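PDB 5A62: putative alpha/beta hydrolase FOLD protein from Candidatus Nitrososphaera gargensis, which probably hydrolyses carboxylic ester bonds, as a carboxylesterase of the alpha/beta hydrolase fold. Local coordinates for residues 37-45 / 249-259; 102-110 / 198-209. All coordinates share one frame; numbering follows the deposited sequence. Where two conformers were deposited one is given.

Contact 1 (37-45 / 249-259); sequences LIWDYEIQL and WVVIEKPKEMY
Lys254 reaches across to Glu42 and the backbone of Ile38, joining helix 40-48 of this alpha/beta hydrolase fold, and the 3-10 turn before it, to the turn between helices 250-253 and 256-272. Extended until a bend at chi4 (-58°), its chain turns NZ into a forked salt bridge with the carboxylate, 2.9 Å to Glu42 OE1 and 3.0 Å to Glu42 OE2, each oxygen offering its syn lone pair. The same ammonium donates to Ile38 O from nearly straight ahead of the carbonyl (166°) and to Val251 O, so four oxygens surround it. Glu42 OE2 takes a second bond from Tyr259 OH, which approaches from above the carboxylate plane. That double grip should fix the carboxylate's rotation and favour its ionised form. The Tyr259 ring is held by Tyr41, whose edge points at its face in a T-shaped pair with planes 69° apart; Leu45 CD2 packs against Tyr259 CD1. Farther out, Ile38 lies across Val251 and Ile252 at about right angles, and Trp39 brings its six-membered ring to Val251 and also rests on His30 and His98. At the far end of the Ile38 side chain, CD1 meets the edge of the Trp249 indole at CZ3, 4.0 Å away.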
loop_
_atom_site.group_PDB
_atom_site.type_symbol
_atom_site.label_atom_id
_atom_site.label_comp_id
_atom_site.label_asym_id
_atom_site.label_seq_id
_atom_site.Cartn_x
_atom_site.Cartn_y
_atom_site.Cartn_z
ATOM N N LEU A 37 19.684 13.755 8.400
ATOM C CA LEU A 37 20.068 14.273 9.729
ATOM C C LEU A 37 20.302 13.184 10.748
ATOM O O LEU A 37 21.044 13.383 11.726
ATOM C CB LEU A 37 19.089 15.328 10.218
ATOM C CG LEU A 37 18.771 16.445 9.190
ATOM C CD1 LEU A 37 17.717 17.407 9.720
ATOM C CD2 LEU A 37 20.024 17.101 8.671
ATOM N N ILE A 38 19.703 12.006 10.586
ATOM C CA ILE A 38 19.856 10.932 11.554
ATOM C C ILE A 38 21.240 10.343 11.473
ATOM O O ILE A 38 21.631 9.642 12.389
ATOM C CB ILE A 38 18.761 9.854 11.334
ATOM C CG1 ILE A 38 18.342 9.209 12.659
ATOM C CG2 ILE A 38 19.154 8.803 10.317
ATOM C CD1 ILE A 38 17.202 8.210 12.533
ATOM N N TRP A 39 21.990 10.616 10.395
ATOM C CA TRP A 39 23.270 9.953 10.070
ATOM C C TRP A 39 24.472 10.840 10.321
ATOM O O TRP A 39 25.608 10.526 9.917
ATOM C CB TRP A 39 23.283 9.455 8.618
ATOM C CG TRP A 39 22.334 8.380 8.248
ATOM C CD1 TRP A 39 21.426 8.365 7.168
ATOM C CD2 TRP A 39 22.266 7.048 8.796
ATOM N NE1 TRP A 39 20.783 7.181 7.131
ATOM C CE2 TRP A 39 21.301 6.331 8.057
ATOM C CE3 TRP A 39 22.924 6.385 9.818
ATOM C CZ2 TRP A 39 20.991 5.046 8.326
ATOM C CZ3 TRP A 39 22.634 5.102 10.067
ATOM C CH2 TRP A 39 21.623 4.425 9.328
ATOM N N ASP A 40 24.303 11.950 11.015
ATOM C CA ASP A 40 25.397 12.904 11.139
ATOM C C ASP A 40 26.687 12.290 11.653
ATOM O O ASP A 40 27.769 12.423 11.062
ATOM C CB ASP A 40 24.949 14.123 12.001
ATOM C CG ASP A 40 24.356 13.769 13.454
ATOM O OD1 ASP A 40 24.179 12.587 13.884
ATOM O OD2 ASP A 40 24.068 14.762 14.197
ATOM N N TYR A 41 26.564 11.601 12.771
ATOM C CA TYR A 41 27.682 10.964 13.379
ATOM C C TYR A 41 28.304 9.922 12.479
ATOM O O TYR A 41 29.525 9.833 12.328
ATOM C CB TYR A 41 27.301 10.308 14.699
ATOM C CG TYR A 41 28.409 9.524 15.368
ATOM C CD1 TYR A 41 29.474 10.181 15.953
ATOM C CD2 TYR A 41 28.427 8.143 15.326
ATOM C CE1 TYR A 41 30.520 9.472 16.530
ATOM C CE2 TYR A 41 29.454 7.433 15.910
ATOM C CZ TYR A 41 30.477 8.113 16.544
ATOM O OH TYR A 41 31.514 7.366 17.098
ATOM N N GLU A 42 27.472 9.104 11.884
ATOM C CA GLU A 42 27.952 8.026 11.074
ATOM C C GLU A 42 28.685 8.540 9.832
ATOM O O GLU A 42 29.664 7.918 9.424
ATOM C CB GLU A 42 26.775 7.119 10.591
ATOM C CG GLU A 42 26.160 6.305 11.681
ATOM C CD GLU A 42 25.219 7.029 12.563
ATOM O OE1 GLU A 42 24.899 8.227 12.414
ATOM O OE2 GLU A 42 24.704 6.340 13.494
ATOM N N ILE A 43 28.219 9.612 9.201
ATOM C CA ILE A 43 28.902 10.150 8.031
ATOM C C ILE A 43 30.323 10.562 8.448
ATOM O O ILE A 43 31.281 10.150 7.774
ATOM C CB ILE A 43 28.112 11.297 7.426
ATOM C CG1 ILE A 43 26.829 10.767 6.777
ATOM C CG2 ILE A 43 28.973 12.057 6.432
ATOM C CD1 ILE A 43 25.787 11.802 6.423
ATOM N N GLN A 44 30.430 11.267 9.556
ATOM C CA GLN A 44 31.765 11.689 10.038
ATOM C C GLN A 44 32.619 10.508 10.385
ATOM O O GLN A 44 33.784 10.470 9.985
ATOM C CB GLN A 44 31.638 12.650 11.232
ATOM C CG GLN A 44 31.028 13.992 10.814
ATOM C CD GLN A 44 31.587 14.569 9.496
ATOM O OE1 GLN A 44 30.840 14.949 8.586
ATOM N NE2 GLN A 44 32.918 14.609 9.381
ATOM N N LEU A 45 32.095 9.510 11.066
ATOM C CA LEU A 45 32.887 8.351 11.451
ATOM C C LEU A 45 33.372 7.594 10.224
ATOM O O LEU A 45 34.523 7.164 10.141
ATOM C CB LEU A 45 32.063 7.446 12.379
ATOM C CG LEU A 45 32.598 6.058 12.629
ATOM C CD1 LEU A 45 33.805 6.146 13.531
ATOM C CD2 LEU A 45 31.515 5.184 13.248
ATOM N N TRP A 249 14.737 2.543 17.739
ATOM C CA TRP A 249 15.376 3.799 17.420
ATOM C C TRP A 249 16.821 3.925 17.901
ATOM O O TRP A 249 17.307 4.962 18.314
ATOM C CB TRP A 249 14.509 4.970 17.906
ATOM C CG TRP A 249 13.299 5.140 17.119
ATOM C CD1 TRP A 249 12.026 4.726 17.458
ATOM C CD2 TRP A 249 13.201 5.706 15.804
ATOM N NE1 TRP A 249 11.159 5.025 16.444
ATOM C CE2 TRP A 249 11.838 5.647 15.431
ATOM C CE3 TRP A 249 14.118 6.326 14.928
ATOM C CZ2 TRP A 249 11.385 6.130 14.206
ATOM C CZ3 TRP A 249 13.659 6.782 13.716
ATOM C CH2 TRP A 249 12.294 6.685 13.370
ATOM N N VAL A 250 17.553 2.835 17.771
ATOM C CA VAL A 250 18.940 2.762 18.198
ATOM C C VAL A 250 19.783 3.814 17.485
ATOM O O VAL A 250 20.791 4.267 18.009
ATOM C CB VAL A 250 19.527 1.320 17.981
ATOM C CG1 VAL A 250 19.653 0.991 16.509
ATOM C CG2 VAL A 250 20.855 1.147 18.705
ATOM N N VAL A 251 19.439 4.195 16.255
ATOM C CA VAL A 251 20.171 5.185 15.488
ATOM C C VAL A 251 20.049 6.593 16.112
ATOM O O VAL A 251 20.849 7.463 15.848
ATOM C CB VAL A 251 19.731 5.172 14.003
ATOM C CG1 VAL A 251 18.249 5.421 13.858
ATOM C CG2 VAL A 251 20.483 6.162 13.153
ATOM N N ILE A 252 19.044 6.817 16.923
ATOM C CA ILE A 252 18.939 8.075 17.660
ATOM C C ILE A 252 19.857 8.005 18.886
ATOM O O ILE A 252 20.533 9.003 19.165
ATOM C CB ILE A 252 17.492 8.294 18.130
ATOM C CG1 ILE A 252 16.589 8.493 16.928
ATOM C CG2 ILE A 252 17.360 9.436 19.144
ATOM C CD1 ILE A 252 16.859 9.687 16.101
ATOM N N GLU A 253 19.858 6.881 19.609
ATOM C CA GLU A 253 20.647 6.781 20.837
ATOM C C GLU A 253 22.138 6.623 20.582
ATOM O O GLU A 253 22.942 7.031 21.411
ATOM C CB GLU A 253 20.162 5.634 21.653
ATOM C CG GLU A 253 18.762 5.939 22.168
ATOM C CD GLU A 253 18.365 5.082 23.360
ATOM O OE1 GLU A 253 19.104 4.115 23.692
ATOM O OE2 GLU A 253 17.328 5.354 23.986
ATOM N N LYS A 254 22.504 5.987 19.474
ATOM C CA LYS A 254 23.899 5.824 19.048
ATOM C C LYS A 254 24.768 5.196 20.130
ATOM O O LYS A 254 25.801 5.755 20.499
ATOM C CB LYS A 254 24.496 7.160 18.533
ATOM C CG LYS A 254 23.658 7.777 17.415
ATOM C CD LYS A 254 24.381 8.835 16.600
ATOM C CE LYS A 254 23.517 9.482 15.503
ATOM N NZ LYS A 254 22.984 8.539 14.558
ATOM N N PRO A 255 24.423 4.008 20.580
ATOM C CA PRO A 255 25.310 3.372 21.558
ATOM C C PRO A 255 26.611 2.989 20.976
ATOM O O PRO A 255 26.718 2.486 19.860
ATOM C CB PRO A 255 24.504 2.161 21.997
ATOM C CG PRO A 255 23.664 1.842 20.819
ATOM C CD PRO A 255 23.268 3.170 20.257
ATOM N N LYS A 256 27.680 3.139 21.764
ATOM C CA LYS A 256 29.010 2.864 21.250
ATOM C C LYS A 256 29.209 1.456 20.689
ATOM O O LYS A 256 29.855 1.242 19.667
ATOM C CB LYS A 256 30.051 3.073 22.372
ATOM C CG LYS A 256 31.471 2.774 21.908
ATOM C CD LYS A 256 32.493 2.944 23.029
ATOM C CE LYS A 256 33.883 3.237 22.471
ATOM N NZ LYS A 256 34.513 2.042 21.847
ATOM N N GLU A 257 28.570 0.467 21.320
ATOM C CA GLU A 257 28.727 -0.890 20.877
ATOM C C GLU A 257 28.259 -1.071 19.421
ATOM O O GLU A 257 28.784 -1.861 18.689
ATOM C CB GLU A 257 27.968 -1.888 21.756
ATOM C CG GLU A 257 28.341 -3.309 21.468
ATOM C CD GLU A 257 27.580 -4.343 22.274
ATOM O OE1 GLU A 257 26.582 -3.979 22.917
ATOM O OE2 GLU A 257 28.009 -5.529 22.151
ATOM N N MET A 258 27.275 -0.278 18.992
ATOM C CA MET A 258 26.814 -0.440 17.622
ATOM C C MET A 258 27.944 -0.151 16.647
ATOM O O MET A 258 28.048 -0.777 15.589
ATOM C CB MET A 258 25.647 0.475 17.312
ATOM C CG MET A 258 25.095 0.375 15.896
ATOM S SD MET A 258 23.441 1.062 15.742
ATOM C CE MET A 258 23.775 2.731 15.994
ATOM N N TYR A 259 28.778 0.815 17.009
ATOM C CA TYR A 259 29.857 1.205 16.076
ATOM C C TYR A 259 31.028 0.255 16.097
ATOM O O TYR A 259 31.660 0.069 15.088
ATOM C CB TYR A 259 30.268 2.689 16.234
ATOM C CG TYR A 259 29.031 3.550 16.136
ATOM C CD1 TYR A 259 28.427 3.727 14.930
ATOM C CD2 TYR A 259 28.403 4.044 17.274
ATOM C CE1 TYR A 259 27.247 4.440 14.830
ATOM C CE2 TYR A 259 27.239 4.764 17.187
ATOM C CZ TYR A 259 26.646 4.936 15.964
ATOM O OH TYR A 259 25.453 5.637 15.830
#

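Contact 2 (102-110 / 198-209); sequences GIISSMYAA and IPGNVVQGLRAS
Met107 sends CG away from its own carbonyl carbon (chi1 -70°), runs extended through chi2 and bends at chi3 (67°), which carries CE round to meet Pro199 tip to tip, 3.7 Å from Pro199 CD. Lower on the same chain, Met107 CG sits against both methyls of Val202, the two side chains crossing at about a right angle. Ser106 holds OG between its backbone N and carbonyl carbon; in the conformer given, OG bonds back to Ile103 O, and Val202 CG1 lies 3.5 Å from Ser106 OG. Leu206 straddles the next turn, with CD1 on Ala109 CB and CD2 on Ser106 CB. Near the C-terminal end of helix 100-111 the two backbones come closest: with no side chain on Gly205, Ala110 CB drops directly onto the backbone, 3.5 Å from Gly205 C. One water donates to both Ala110 O and Gly205 O, bridging the two main chains. Ahead of helix 202-209, the loop residue Ile198 brings CD1 to 3.9 Å from Ile103 CD1, for this conformer of Ile103. Pro199 also packs on Glu131 of the second subunit. The axes pass 8.1 Å apart at 57°, a close helix crossing made possible by alanine and glycine. In the alpha/beta hydrolase fold, helix 100-111 is the one that follows the nucleophile elbow, here probably the GxSxG turn of Gly97, Ser99 and Gly101.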
loop_
_atom_site.group_PDB
_atom_site.type_symbol
_atom_site.label_atom_id
_atom_site.label_comp_id
_atom_site.label_asym_id
_atom_site.label_seq_id
_atom_site.Cartn_x
_atom_site.Cartn_y
_atom_site.Cartn_z
ATOM N N GLY A 102 16.758 -1.138 5.767
ATOM C CA GLY A 102 17.207 -2.548 5.806
ATOM C C GLY A 102 16.452 -3.410 4.833
ATOM O O GLY A 102 17.001 -4.218 4.072
ATOM N N ILE A 103 15.132 -3.222 4.762
ATOM C CA ILE A 103 14.341 -3.891 3.821
ATOM C C ILE A 103 14.739 -3.531 2.365
ATOM O O ILE A 103 14.917 -4.370 1.472
ATOM C CB ILE A 103 12.840 -3.556 4.077
ATOM C CG1 ILE A 103 12.571 -3.562 5.601
ATOM C CG2 ILE A 103 12.133 -4.594 3.293
ATOM C CD1 ILE A 103 11.121 -3.327 6.045
ATOM N N ILE A 104 14.871 -2.225 2.131
ATOM C CA ILE A 104 15.294 -1.744 0.849
ATOM C C ILE A 104 16.662 -2.396 0.464
ATOM O O ILE A 104 16.806 -2.815 -0.668
ATOM C CB ILE A 104 15.391 -0.201 0.858
ATOM C CG1 ILE A 104 13.960 0.376 0.947
ATOM C CG2 ILE A 104 16.153 0.305 -0.360
ATOM C CD1 ILE A 104 13.944 1.846 1.334
ATOM N N SER A 105 17.611 -2.403 1.409
ATOM C CA SER A 105 18.922 -2.969 1.105
ATOM C C SER A 105 18.802 -4.405 0.695
ATOM O O SER A 105 19.520 -4.845 -0.226
ATOM C CB SER A 105 19.909 -2.820 2.250
ATOM O OG SER A 105 19.667 -3.655 3.370
ATOM N N SER A 106 17.915 -5.162 1.366
ATOM C CA SER A 106 17.777 -6.556 1.053
ATOM C C SER A 106 17.178 -6.801 -0.330
ATOM O O SER A 106 17.642 -7.657 -1.095
ATOM C CB SER A 106 17.022 -7.240 2.189
ATOM O OG SER A 106 15.640 -6.935 2.167
ATOM N N MET A 107 16.197 -6.006 -0.725
ATOM C CA MET A 107 15.609 -6.144 -2.027
ATOM C C MET A 107 16.538 -5.679 -3.126
ATOM O O MET A 107 16.600 -6.259 -4.204
ATOM C CB MET A 107 14.300 -5.302 -2.109
ATOM C CG MET A 107 13.180 -5.894 -1.264
ATOM S SD MET A 107 11.650 -4.949 -1.341
ATOM C CE MET A 107 11.204 -5.200 -2.999
ATOM N N TYR A 108 17.349 -4.665 -2.890
ATOM C CA TYR A 108 18.290 -4.216 -3.841
ATOM C C TYR A 108 19.345 -5.296 -4.087
ATOM O O TYR A 108 19.630 -5.589 -5.227
ATOM C CB TYR A 108 18.920 -2.844 -3.422
ATOM C CG TYR A 108 19.818 -2.279 -4.470
ATOM C CD1 TYR A 108 19.335 -1.489 -5.501
ATOM C CD2 TYR A 108 21.150 -2.584 -4.492
ATOM C CE1 TYR A 108 20.205 -1.035 -6.477
ATOM C CE2 TYR A 108 22.004 -2.062 -5.426
ATOM C CZ TYR A 108 21.493 -1.325 -6.422
ATOM O OH TYR A 108 22.368 -0.822 -7.399
ATOM N N ALA A 109 19.881 -5.845 -3.017
ATOM C CA ALA A 109 20.856 -6.948 -3.137
ATOM C C ALA A 109 20.286 -8.117 -3.876
ATOM O O ALA A 109 20.967 -8.726 -4.756
ATOM C CB ALA A 109 21.332 -7.372 -1.780
ATOM N N ALA A 110 19.022 -8.436 -3.629
ATOM C CA ALA A 110 18.399 -9.571 -4.273
ATOM C C ALA A 110 18.273 -9.333 -5.747
ATOM O O ALA A 110 18.489 -10.249 -6.576
ATOM C CB ALA A 110 17.076 -9.844 -3.673
ATOM N N ILE A 198 5.845 -5.412 0.577
ATOM C CA ILE A 198 7.123 -6.179 0.566
ATOM C C ILE A 198 6.808 -7.586 0.012
ATOM O O ILE A 198 5.850 -8.199 0.518
ATOM C CB ILE A 198 7.639 -6.325 1.962
ATOM C CG1 ILE A 198 8.003 -4.963 2.570
ATOM C CG2 ILE A 198 8.816 -7.264 1.997
ATOM C CD1 ILE A 198 8.185 -5.049 4.079
ATOM N N PRO A 199 7.544 -8.066 -0.943
ATOM C CA PRO A 199 7.257 -9.416 -1.502
ATOM C C PRO A 199 7.595 -10.468 -0.486
ATOM O O PRO A 199 8.497 -10.302 0.344
ATOM C CB PRO A 199 8.121 -9.517 -2.722
ATOM C CG PRO A 199 8.599 -8.174 -3.013
ATOM C CD PRO A 199 8.525 -7.359 -1.729
ATOM N N GLY A 200 6.928 -11.618 -0.589
ATOM C CA GLY A 200 7.193 -12.712 0.361
ATOM C C GLY A 200 8.446 -13.513 0.071
ATOM O O GLY A 200 8.759 -14.379 0.870
ATOM N N ASN A 201 9.105 -13.278 -1.035
ATOM C CA ASN A 201 10.292 -14.073 -1.421
ATOM C C ASN A 201 11.628 -13.327 -1.338
ATOM O O ASN A 201 12.594 -13.711 -1.987
ATOM C CB ASN A 201 10.106 -14.615 -2.828
ATOM C CG ASN A 201 10.220 -13.550 -3.916
ATOM O OD1 ASN A 201 10.160 -12.334 -3.688
ATOM N ND2 ASN A 201 10.421 -14.022 -5.137
ATOM N N VAL A 202 11.717 -12.214 -0.581
ATOM C CA VAL A 202 12.954 -11.493 -0.512
ATOM C C VAL A 202 14.020 -12.331 0.197
ATOM O O VAL A 202 15.193 -12.208 -0.133
ATOM C CB VAL A 202 12.820 -10.090 0.122
ATOM C CG1 VAL A 202 14.115 -9.308 0.072
ATOM C CG2 VAL A 202 11.744 -9.295 -0.560
ATOM N N VAL A 203 13.661 -13.085 1.212
ATOM C CA VAL A 203 14.661 -13.891 1.899
ATOM C C VAL A 203 15.295 -14.829 0.889
ATOM O O VAL A 203 16.526 -14.918 0.879
ATOM C CB VAL A 203 14.096 -14.692 3.082
ATOM C CG1 VAL A 203 15.154 -15.620 3.665
ATOM C CG2 VAL A 203 13.471 -13.798 4.159
ATOM N N GLN A 204 14.529 -15.485 0.046
ATOM C CA GLN A 204 15.103 -16.375 -0.954
ATOM C C GLN A 204 15.999 -15.606 -1.892
ATOM O O GLN A 204 17.120 -16.045 -2.228
ATOM C CB GLN A 204 13.973 -17.077 -1.740
ATOM C CG GLN A 204 14.508 -18.052 -2.805
ATOM C CD GLN A 204 13.402 -18.875 -3.458
ATOM O OE1 GLN A 204 12.499 -18.294 -4.078
ATOM N NE2 GLN A 204 13.455 -20.243 -3.304
ATOM N N GLY A 205 15.577 -14.464 -2.378
ATOM C CA GLY A 205 16.420 -13.689 -3.243
ATOM C C GLY A 205 17.685 -13.175 -2.647
ATOM O O GLY A 205 18.737 -13.081 -3.299
ATOM N N LEU A 206 17.599 -12.758 -1.410
ATOM C CA LEU A 206 18.801 -12.313 -0.699
ATOM C C LEU A 206 19.775 -13.488 -0.481
ATOM O O LEU A 206 20.963 -13.316 -0.674
ATOM C CB LEU A 206 18.400 -11.684 0.660
ATOM C CG LEU A 206 19.512 -11.140 1.484
ATOM C CD1 LEU A 206 20.293 -10.093 0.745
ATOM C CD2 LEU A 206 19.006 -10.625 2.795
ATOM N N ARG A 207 19.258 -14.642 -0.076
ATOM C CA ARG A 207 20.113 -15.843 0.046
ATOM C C ARG A 207 20.716 -16.126 -1.306
ATOM O O ARG A 207 21.921 -16.389 -1.363
ATOM C CB ARG A 207 19.242 -16.958 0.530
ATOM C CG ARG A 207 20.045 -18.286 0.569
ATOM C CD ARG A 207 19.216 -19.360 1.325
ATOM N NE ARG A 207 17.987 -19.653 0.643
ATOM C CZ ARG A 207 16.766 -19.597 1.135
ATOM N NH1 ARG A 207 16.534 -19.258 2.401
ATOM N NH2 ARG A 207 15.765 -19.846 0.340
ATOM N N ALA A 208 19.958 -16.016 -2.365
ATOM C CA ALA A 208 20.475 -16.313 -3.747
ATOM C C ALA A 208 21.589 -15.410 -4.185
ATOM O O ALA A 208 22.473 -15.776 -4.939
ATOM C CB ALA A 208 19.382 -16.256 -4.787
ATOM N N SER A 209 21.588 -14.152 -3.738
ATOM C CA SER A 209 22.516 -13.150 -4.209
ATOM C C SER A 209 23.950 -13.460 -3.903
ATOM O O SER A 209 24.807 -12.972 -4.616
ATOM C CB SER A 209 22.116 -11.757 -3.613
ATOM O OG SER A 209 22.467 -11.665 -2.252
HETATM O O HOH W 1 19.272 -12.797 -5.967
#

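In the fold
The chain's centre lies between contact 1 and contact 2, whose own centres are 24 Å apart and whose nearest atoms are about 8 Å apart, without touching. Both segments of contact 2 fall within the 203 residues that separate the two segments of contact 1. The probable nucleophile elbow relates the two: Trp39 and Ile103 each come near Gly97, Ser99 and Gly101 without touching those three, though Trp39 does touch His98 between them. Bound acetate, probably from the crystallisation liquor, lies about 6 Å from the side chain of Trp249, and acetate is also found about 5 Å from that of Ile103. Contact 1 is rich in charge and hydrogen bonds, whereas contact 2 is mainly apolar.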